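Local coordinates for protein lovastatin nonaketide synthase mokA (Monascus pilosus, PDB 6AD3) that carries out the iterative nine-step assembly of the polyketide precursor of monacolin K (lovastatin), and is represented here by its condensation domain, at residues H126-F129 and R130-F133; H76-S79 and L80-Y84; D212-T215 and T216-I219. The protein carries 1 engineered substitution. All coordinates share one frame; numbering follows the deposited sequence.

Interaction 1: residues H126-F129 and R130-F133; sequences HEIF and RTGF
Glu127 and Arg130 meet across a 3-10 turn that joins helix 112-125 to strand 131-135 of the condensation domain. The tight part is polar and lies around one carbonyl. Glu127 O takes the backbone bond from Arg130 N at 2.8 Å and also the hydroxyl of Thr131, with OG1 donating over 2.7 Å. The two donors approach from opposite faces of the carbonyl plane. Threonine suits the first position of the strand: with OG1 turned beside its own backbone N (chi1 -69°), it reaches back to the turn, while its branched CB favours the extended chain that follows. Buried Ile128 brings CD1 to the edge of the Phe133 ring, 4.4 Å from CZ, a lighter apolar touch.

The partly exposed side is looser. Arg130 runs extended from CG to NE past Glu127, so that Glu127 CA lies 4.0 Å above the guanidinium plane, over its centre, and CG of Glu127 touches NH1 at 3.8 Å. The planes of carboxylate and guanidinium are 71° apart, and Glu127 OE2 stays 4.9 Å from Arg130 NH1, so their opposite charges probably attract without direct contact. Arg130 instead spends its N-H groups on carbonyls, NE on Arg124 O and NH2 on Phe150 O. At the join of turn and strand, a water donates to Ile128 O at 2.7 Å and accepts from Thr131 N.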
ATOM      1  N   HIS A 126       7.914 -19.684   6.552  1.00 14.41           N
ATOM      2  CA  HIS A 126       7.441 -18.486   7.235  1.00 14.57           C
ATOM      3  C   HIS A 126       6.192 -18.771   8.056  1.00 15.38           C
ATOM      4  O   HIS A 126       5.129 -19.094   7.519  1.00 15.65           O
ATOM      5  CB  HIS A 126       7.161 -17.391   6.210  1.00 14.43           C
ATOM      6  CG  HIS A 126       8.379 -16.941   5.486  1.00 14.16           C
ATOM      7  ND1 HIS A 126       8.784 -17.493   4.284  1.00 18.54           N
ATOM      8  CD2 HIS A 126       9.416 -16.200   5.920  1.00 12.27           C
ATOM      9  CE1 HIS A 126       9.953 -16.971   3.944  1.00 13.07           C
ATOM     10  NE2 HIS A 126      10.330 -16.152   4.904  1.00 17.90           N
ATOM     11  N   GLU A 127       6.314 -18.547   9.345  1.00 14.44           N
ATOM     12  CA  GLU A 127       5.223 -18.755  10.264  1.00 14.19           C
ATOM     13  C   GLU A 127       3.959 -18.020   9.843  1.00 14.81           C
ATOM     14  O   GLU A 127       2.870 -18.546   9.979  1.00 13.99           O
ATOM     15  CB  GLU A 127       5.637 -18.318  11.661  1.00 15.63           C
ATOM     16  CG  GLU A 127       6.491 -19.324  12.386  1.00 17.38           C
ATOM     17  CD  GLU A 127       6.971 -18.838  13.738  1.00 19.52           C
ATOM     18  OE1 GLU A 127       6.451 -17.858  14.260  1.00 17.51           O
ATOM     19  OE2 GLU A 127       7.730 -19.578  14.357  1.00 22.00           O
ATOM     20  N   ILE A 128       4.106 -16.796   9.343  1.00 13.27           N
ATOM     21  CA  ILE A 128       2.954 -15.948   9.027  1.00 12.65           C
ATOM     22  C   ILE A 128       2.131 -16.557   7.873  1.00 14.28           C
ATOM     23  O   ILE A 128       0.962 -16.281   7.748  1.00 14.41           O
ATOM     24  CB  ILE A 128       3.400 -14.488   8.716  1.00 13.56           C
ATOM     25  CG1 ILE A 128       2.201 -13.542   8.605  1.00 13.84           C
ATOM     26  CG2 ILE A 128       4.208 -14.408   7.438  1.00 14.67           C
ATOM     27  CD1 ILE A 128       1.344 -13.475   9.853  1.00 15.72           C
ATOM     28  N   PHE A 129       2.728 -17.503   7.129  1.00 12.64           N
ATOM     29  CA  PHE A 129       2.006 -18.194   6.069  1.00 13.66           C
ATOM     30  C   PHE A 129       1.401 -19.498   6.566  1.00 13.65           C
ATOM     31  O   PHE A 129       0.760 -20.235   5.775  1.00 16.62           O
ATOM     32  CB  PHE A 129       2.916 -18.456   4.856  1.00 12.84           C
ATOM     33  CG  PHE A 129       3.417 -17.204   4.190  1.00 12.21           C
ATOM     34  CD1 PHE A 129       2.738 -15.992   4.322  1.00 13.21           C
ATOM     35  CD2 PHE A 129       4.590 -17.232   3.448  1.00 12.70           C
ATOM     36  CE1 PHE A 129       3.210 -14.845   3.710  1.00 13.94           C
ATOM     37  CE2 PHE A 129       5.046 -16.093   2.808  1.00 13.84           C
ATOM     38  CZ  PHE A 129       4.383 -14.899   2.953  1.00 12.84           C
ATOM     39  N   ARG A 130       1.643 -19.822   7.842  1.00 14.80           N
ATOM     40  CA  ARG A 130       0.949 -20.927   8.516  1.00 16.78           C
ATOM     41  C   ARG A 130       0.288 -20.435   9.782  1.00 15.52           C
ATOM     42  O   ARG A 130       0.289 -21.099  10.866  1.00 18.91           O
ATOM     43  CB  ARG A 130       1.857 -22.122   8.761  1.00 19.42           C
ATOM     44  CG  ARG A 130       3.267 -21.843   9.042  1.00 23.31           C
ATOM     45  CD  ARG A 130       4.081 -23.139   8.972  1.00 24.42           C
ATOM     46  NE  ARG A 130       5.478 -22.838   9.164  1.00 25.95           N
ATOM     47  CZ  ARG A 130       6.072 -22.665  10.323  1.00 27.19           C
ATOM     48  NH1 ARG A 130       7.351 -22.398  10.344  1.00 27.47           N
ATOM     49  NH2 ARG A 130       5.438 -22.891  11.455  1.00 24.16           N
ATOM     50  N   THR A 131      -0.298 -19.255   9.661  1.00 15.52           N
ATOM     51  CA  THR A 131      -0.961 -18.615  10.766  1.00 15.65           C
ATOM     52  C   THR A 131      -2.471 -18.502  10.535  1.00 17.34           C
ATOM     53  O   THR A 131      -2.939 -18.062   9.480  1.00 16.12           O
ATOM     54  CB  THR A 131      -0.326 -17.234  11.052  1.00 15.45           C
ATOM     55  OG1 THR A 131       1.007 -17.442  11.580  1.00 14.47           O
ATOM     56  CG2 THR A 131      -1.126 -16.454  12.080  1.00 15.59           C
ATOM     57  N   GLY A 132      -3.228 -18.888  11.546  1.00 17.45           N
ATOM     58  CA  GLY A 132      -4.633 -18.545  11.591  1.00 18.59           C
ATOM     59  C   GLY A 132      -4.940 -17.459  12.586  1.00 18.25           C
ATOM     60  O   GLY A 132      -4.097 -17.059  13.383  1.00 18.26           O
ATOM     61  N   PHE A 133      -6.168 -16.973  12.557  1.00 19.85           N
ATOM     62  CA  PHE A 133      -6.547 -15.843  13.370  1.00 19.96           C
ATOM     63  C   PHE A 133      -7.871 -16.183  14.028  1.00 25.61           C
ATOM     64  O   PHE A 133      -8.869 -16.385  13.356  1.00 22.54           O
ATOM     65  CB  PHE A 133      -6.706 -14.568  12.526  1.00 20.34           C
ATOM     66  CG  PHE A 133      -5.429 -14.119  11.840  1.00 16.95           C
ATOM     67  CD1 PHE A 133      -4.993 -14.735  10.698  1.00 16.00           C
ATOM     68  CD2 PHE A 133      -4.601 -13.216  12.463  1.00 18.20           C
ATOM     69  CE1 PHE A 133      -3.744 -14.433  10.168  1.00 16.67           C
ATOM     70  CE2 PHE A 133      -3.359 -12.894  11.940  1.00 17.42           C
ATOM     71  CZ  PHE A 133      -2.954 -13.472  10.758  1.00 16.14           C
TER
HETATM   72  O   HOH W   1      -1.371 -17.646   7.249  1.00 15.23           O

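Interaction 2: residues H76-S79 and L80-Y84; sequences HPLS and LGQEY
Leu78, the residue before the helix cap, lays its side chain against the first turn of helix 80-91. Its CD1 rests 3.9 Å from Glu83 CA, and its CB lies beside the amide of Gln82; a branched apolar residue suits this buried place, where it packs on Gln82 and Glu83. Ser79 comes next, at the N-cap, and with Gln82 it forms a capping box. Its OG, held between its own backbone N and carbonyl carbon (chi1 76°), accepts from Gln82 N at 2.9 Å, with an N-H...O angle of 165°. In return Ser79 N donates to Gln82 OE1, also at 2.9 Å, tilted 26° from the plane of that amide. Serine is short enough to turn its oxygen onto the helix N-H, and the extended glutamine is long enough to come back to the cap. Ser79 O then opens the helical series by accepting from Glu83 N. Gln82 NE2 donates to Phe209 O, so both ends of the buried amide are used. Glu83 forms salt bridges with Arg87 and Arg247, and the turn as a whole leads out of strand 72-77, with Ser79 and Gln82 against helix 239-251, Leu80 on helix 408-414, and Leu78 and Gln82 touching strand 145-150.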
ATOM      1  N   HIS A  76      -0.016 -15.841  19.737  1.00 19.82           N
ATOM      2  CA  HIS A  76       0.509 -14.469  19.846  1.00 18.90           C
ATOM      3  C   HIS A  76      -0.609 -13.488  19.694  1.00 18.50           C
ATOM      4  O   HIS A  76      -1.527 -13.710  18.930  1.00 19.20           O
ATOM      5  CB  HIS A  76       1.531 -14.177  18.719  1.00 19.25           C
ATOM      6  CG  HIS A  76       2.675 -15.131  18.674  1.00 17.53           C
ATOM      7  ND1 HIS A  76       3.797 -14.975  19.449  1.00 21.21           N
ATOM      8  CD2 HIS A  76       2.921 -16.185  17.869  1.00 19.01           C
ATOM      9  CE1 HIS A  76       4.641 -15.958  19.199  1.00 20.74           C
ATOM     10  NE2 HIS A  76       4.145 -16.686  18.223  1.00 19.82           N
ATOM     11  N   PRO A  77      -0.477 -12.328  20.322  1.00 21.93           N
ATOM     12  CA  PRO A  77      -1.353 -11.199  19.991  1.00 22.22           C
ATOM     13  C   PRO A  77      -1.180 -10.764  18.531  1.00 20.35           C
ATOM     14  O   PRO A  77      -0.149 -11.015  17.974  1.00 18.02           O
ATOM     15  CB  PRO A  77      -0.878 -10.086  20.933  1.00 25.40           C
ATOM     16  CG  PRO A  77       0.474 -10.499  21.428  1.00 30.33           C
ATOM     17  CD  PRO A  77       0.647 -11.967  21.214  1.00 25.26           C
ATOM     18  N   LEU A  78      -2.202 -10.124  17.949  1.00 19.56           N
ATOM     19  CA  LEU A  78      -2.039  -9.394  16.703  1.00 18.57           C
ATOM     20  C   LEU A  78      -0.910  -8.353  16.830  1.00 20.63           C
ATOM     21  O   LEU A  78      -0.666  -7.780  17.896  1.00 19.75           O
ATOM     22  CB  LEU A  78      -3.349  -8.733  16.294  1.00 19.49           C
ATOM     23  CG  LEU A  78      -4.599  -9.596  16.059  1.00 23.11           C
ATOM     24  CD1 LEU A  78      -5.759  -8.753  15.552  1.00 24.98           C
ATOM     25  CD2 LEU A  78      -4.309 -10.725  15.095  1.00 23.99           C
ATOM     26  N   SER A  79      -0.195  -8.126  15.750  1.00 19.49           N
ATOM     27  CA  SER A  79       0.670  -6.967  15.672  1.00 16.99           C
ATOM     28  C   SER A  79      -0.186  -5.711  15.760  1.00 17.26           C
ATOM     29  O   SER A  79      -1.404  -5.759  15.572  1.00 16.92           O
ATOM     30  CB  SER A  79       1.465  -6.964  14.349  1.00 20.49           C
ATOM     31  OG  SER A  79       0.650  -6.580  13.251  1.00 20.07           O
ATOM     32  N   LEU A  80       0.462  -4.586  16.018  1.00 18.33           N
ATOM     33  CA  LEU A  80      -0.241  -3.321  16.128  1.00 17.95           C
ATOM     34  C   LEU A  80      -0.986  -3.013  14.782  1.00 16.75           C
ATOM     35  O   LEU A  80      -2.158  -2.621  14.771  1.00 17.89           O
ATOM     36  CB  LEU A  80       0.758  -2.240  16.508  1.00 19.33           C
ATOM     37  CG  LEU A  80       1.241  -2.268  17.965  1.00 21.83           C
ATOM     38  CD1 LEU A  80       2.478  -1.403  18.134  1.00 22.49           C
ATOM     39  CD2 LEU A  80       0.125  -1.822  18.887  1.00 22.75           C
ATOM     40  N   GLY A  81      -0.293  -3.192  13.677  1.00 16.67           N
ATOM     41  CA  GLY A  81      -0.874  -2.985  12.352  1.00 18.20           C
ATOM     42  C   GLY A  81      -1.993  -3.958  12.069  1.00 15.66           C
ATOM     43  O   GLY A  81      -3.041  -3.566  11.525  1.00 15.57           O
ATOM     44  N   GLN A  82      -1.808  -5.241  12.410  1.00 15.76           N
ATOM     45  CA  GLN A  82      -2.918  -6.202  12.268  1.00 15.58           C
ATOM     46  C   GLN A  82      -4.150  -5.791  13.070  1.00 17.55           C
ATOM     47  O   GLN A  82      -5.283  -5.919  12.605  1.00 18.48           O
ATOM     48  CB  GLN A  82      -2.495  -7.590  12.684  1.00 16.67           C
ATOM     49  CG  GLN A  82      -1.555  -8.280  11.711  1.00 14.84           C
ATOM     50  CD  GLN A  82      -1.003  -9.579  12.265  1.00 16.02           C
ATOM     51  OE1 GLN A  82      -0.915  -9.767  13.483  1.00 17.27           O
ATOM     52  NE2 GLN A  82      -0.728 -10.530  11.378  1.00 15.14           N
ATOM     53  N   GLU A  83      -3.934  -5.289  14.296  1.00 17.18           N
ATOM     54  CA  GLU A  83      -5.020  -4.956  15.168  1.00 17.27           C
ATOM     55  C   GLU A  83      -5.886  -3.821  14.612  1.00 17.30           C
ATOM     56  O   GLU A  83      -7.112  -3.929  14.595  1.00 16.52           O
ATOM     57  CB  GLU A  83      -4.477  -4.595  16.559  1.00 23.30           C
ATOM     58  CG  GLU A  83      -5.551  -4.188  17.552  1.00 25.37           C
ATOM     59  CD  GLU A  83      -4.996  -3.905  18.956  1.00 33.68           C
ATOM     60  OE1 GLU A  83      -3.890  -4.348  19.300  1.00 34.69           O
ATOM     61  OE2 GLU A  83      -5.629  -3.132  19.676  1.00 48.11           O
ATOM     62  N   TYR A  84      -5.258  -2.774  14.065  1.00 17.27           N
ATOM     63  CA  TYR A  84      -6.036  -1.671  13.494  1.00 17.66           C
ATOM     64  C   TYR A  84      -6.760  -2.145  12.217  1.00 16.21           C
ATOM     65  O   TYR A  84      -7.924  -1.891  12.017  1.00 17.55           O
ATOM     66  CB  TYR A  84      -5.151  -0.458  13.175  1.00 17.47           C
ATOM     67  CG  TYR A  84      -5.973   0.763  12.725  1.00 18.20           C
ATOM     68  CD1 TYR A  84      -6.741   1.490  13.650  1.00 18.01           C
ATOM     69  CD2 TYR A  84      -6.037   1.115  11.392  1.00 16.68           C
ATOM     70  CE1 TYR A  84      -7.515   2.563  13.243  1.00 18.28           C
ATOM     71  CE2 TYR A  84      -6.816   2.168  10.954  1.00 15.73           C
ATOM     72  CZ  TYR A  84      -7.546   2.906  11.877  1.00 15.85           C
ATOM     73  OH  TYR A  84      -8.365   3.887  11.401  1.00 17.08           O
TER

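Interaction 3: residues D212-T215 and T216-I219; sequences DGST and TENI
Thr215 lays its methyl CG2 beside the end of Ile219, 4.0 Å from CD1, one turn further along helix 213-227. The helix begins at the Asp-Gly pair that matches the end of the HHxxxDG signature of condensation domains, which reads HRxxxDG in this chain. Asp212 is its N-cap: OD1 accepts from Thr215 N at 3.0 Å, met nearly along the C-O axis. The same carboxylate is gripped from outside, OD1 by a salt bridge to Arg357 and OD2 by the backbone N-H groups of Phe369 and Ala370. These several bonds fix its rotation, consistent with a structural role for this aspartate. Glu217 CG comes within 3.4 Å of Gly213 O in the first turn.

Along the buried side, with chi1 -69°, Thr215 has OG1 beside its own backbone N, where it bonds to Gly367 O and Arg357, and CG2 on the side of Ile219, whose CG1 lies 3.3 Å from Thr215 O. A threonine thus serves both sides, hydroxyl to the polar partners and methyl to the apolar one. Regular bonds run on from residue to residue: Thr216 N to Asp212 O, Glu217 N to Gly213 O, Asn218 N to Ser214 O and Ile219 N to Thr215 O. Water 2 links Asp212 O with Thr216 OG1, 2.8 Å from that hydroxyl. On the more open side, a second water donates to both Ser214 O and Glu217 OE2, the latter at 2.8 Å.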
ATOM      1  N   ASP A 212       2.052  -7.632   2.272  1.00 11.36           N
ATOM      2  CA  ASP A 212       2.153  -6.228   1.814  1.00 12.18           C
ATOM      3  C   ASP A 212       3.126  -6.202   0.644  1.00 13.33           C
ATOM      4  O   ASP A 212       3.534  -7.247   0.176  1.00 12.18           O
ATOM      5  CB  ASP A 212       2.586  -5.230   2.955  1.00 12.88           C
ATOM      6  CG  ASP A 212       4.004  -5.472   3.512  1.00 14.01           C
ATOM      7  OD1 ASP A 212       4.865  -6.111   2.870  1.00 13.39           O
ATOM      8  OD2 ASP A 212       4.281  -4.942   4.620  1.00 14.12           O
ATOM      9  N   GLY A 213       3.322  -5.031   0.041  1.00 13.91           N
ATOM     10  CA  GLY A 213       4.089  -4.959  -1.219  1.00 14.57           C
ATOM     11  C   GLY A 213       5.479  -5.579  -1.083  1.00 14.48           C
ATOM     12  O   GLY A 213       5.966  -6.251  -2.004  1.00 13.75           O
ATOM     13  N   SER A 214       6.169  -5.321   0.030  1.00 12.55           N
ATOM     14  CA  SER A 214       7.478  -5.929   0.244  1.00 11.92           C
ATOM     15  C   SER A 214       7.447  -7.440   0.418  1.00 11.79           C
ATOM     16  O   SER A 214       8.332  -8.182  -0.057  1.00 13.21           O
ATOM     17  CB  SER A 214       8.185  -5.253   1.423  1.00 13.25           C
ATOM     18  OG  SER A 214       8.420  -3.888   1.128  1.00 14.13           O
ATOM     19  N   THR A 215       6.405  -7.930   1.093  1.00 11.34           N
ATOM     20  CA  THR A 215       6.206  -9.345   1.197  1.00 11.92           C
ATOM     21  C   THR A 215       6.003  -9.997  -0.158  1.00 12.85           C
ATOM     22  O   THR A 215       6.570 -11.070  -0.437  1.00 12.48           O
ATOM     23  CB  THR A 215       5.071  -9.664   2.167  1.00 11.69           C
ATOM     24  OG1 THR A 215       5.521  -9.317   3.497  1.00 12.51           O
ATOM     25  CG2 THR A 215       4.709 -11.119   2.124  1.00 12.82           C
ATOM     26  N   THR A 216       5.206  -9.388  -1.011  1.00 11.21           N
ATOM     27  CA  THR A 216       5.029  -9.913  -2.376  1.00 13.50           C
ATOM     28  C   THR A 216       6.348  -9.994  -3.142  1.00 12.71           C
ATOM     29  O   THR A 216       6.683 -11.042  -3.684  1.00 14.10           O
ATOM     30  CB  THR A 216       4.022  -9.065  -3.168  1.00 14.51           C
ATOM     31  OG1 THR A 216       2.797  -8.992  -2.428  1.00 13.50           O
ATOM     32  CG2 THR A 216       3.740  -9.669  -4.551  1.00 18.01           C
ATOM     33  N   GLU A 217       7.176  -8.943  -3.029  1.00 13.96           N
ATOM     34  CA  GLU A 217       8.526  -8.963  -3.627  1.00 14.81           C
ATOM     35  C   GLU A 217       9.315 -10.120  -3.060  1.00 14.62           C
ATOM     36  O   GLU A 217       9.966 -10.887  -3.816  1.00 14.80           O
ATOM     37  CB  GLU A 217       9.252  -7.639  -3.329  1.00 16.98           C
ATOM     38  CG  GLU A 217       8.671  -6.417  -4.049  1.00 19.23           C
ATOM     39  CD  GLU A 217       9.120  -5.063  -3.460  1.00 22.64           C
ATOM     40  OE1 GLU A 217       8.535  -4.004  -3.849  1.00 22.40           O
ATOM     41  OE2 GLU A 217       9.893  -5.035  -2.479  1.00 21.31           O
ATOM     42  N   ASN A 218       9.277 -10.269  -1.731  1.00 12.99           N
ATOM     43  CA  ASN A 218      10.078 -11.296  -1.060  1.00 13.45           C
ATOM     44  C   ASN A 218       9.627 -12.696  -1.543  1.00 14.88           C
ATOM     45  O   ASN A 218      10.446 -13.589  -1.670  1.00 15.45           O
ATOM     46  CB  ASN A 218       9.964 -11.213   0.467  1.00 14.95           C
ATOM     47  CG  ASN A 218      10.694 -10.017   1.071  1.00 14.96           C
ATOM     48  OD1 ASN A 218      10.606  -9.770   2.302  1.00 18.71           O
ATOM     49  ND2 ASN A 218      11.507  -9.354   0.271  1.00 11.85           N
ATOM     50  N   ILE A 219       8.315 -12.914  -1.699  1.00 13.04           N
ATOM     51  CA  ILE A 219       7.828 -14.238  -2.147  1.00 13.17           C
ATOM     52  C   ILE A 219       8.421 -14.588  -3.521  1.00 16.14           C
ATOM     53  O   ILE A 219       8.885 -15.727  -3.745  1.00 15.13           O
ATOM     54  CB  ILE A 219       6.279 -14.257  -2.216  1.00 12.91           C
ATOM     55  CG1 ILE A 219       5.715 -14.261  -0.784  1.00 12.82           C
ATOM     56  CG2 ILE A 219       5.789 -15.447  -3.017  1.00 14.81           C
ATOM     57  CD1 ILE A 219       4.251 -13.895  -0.673  1.00 14.83           C
TER
HETATM   58  O   HOH W   2       2.166  -9.997   0.155  1.00 13.42           O
HETATM   59  O   HOH W   3      11.054  -6.615  -0.430  1.00 17.92           O

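All three are local contacts at the end of a helix or the start of one in a single condensation domain. Interactions 2 and 3 each cap a helix, but with different acceptors: a neutral serine answered by a glutamine in interaction 2, and an aspartate tied to an arginine in interaction 3. Interaction 1 leads from a helix into a strand and is the most buried; the other two are partly buried. It sits between the others: Phe133 packs on Gln82 and Leu78 of interaction 2, and Ile128 on Gln82, while Phe129 CZ reaches Ile219 CD1 of interaction 3 at 3.8 Å. Interactions 2 and 3 do not touch. Interactions 1 and 2 both reach the sheet that holds strands 72-77 and 131-135.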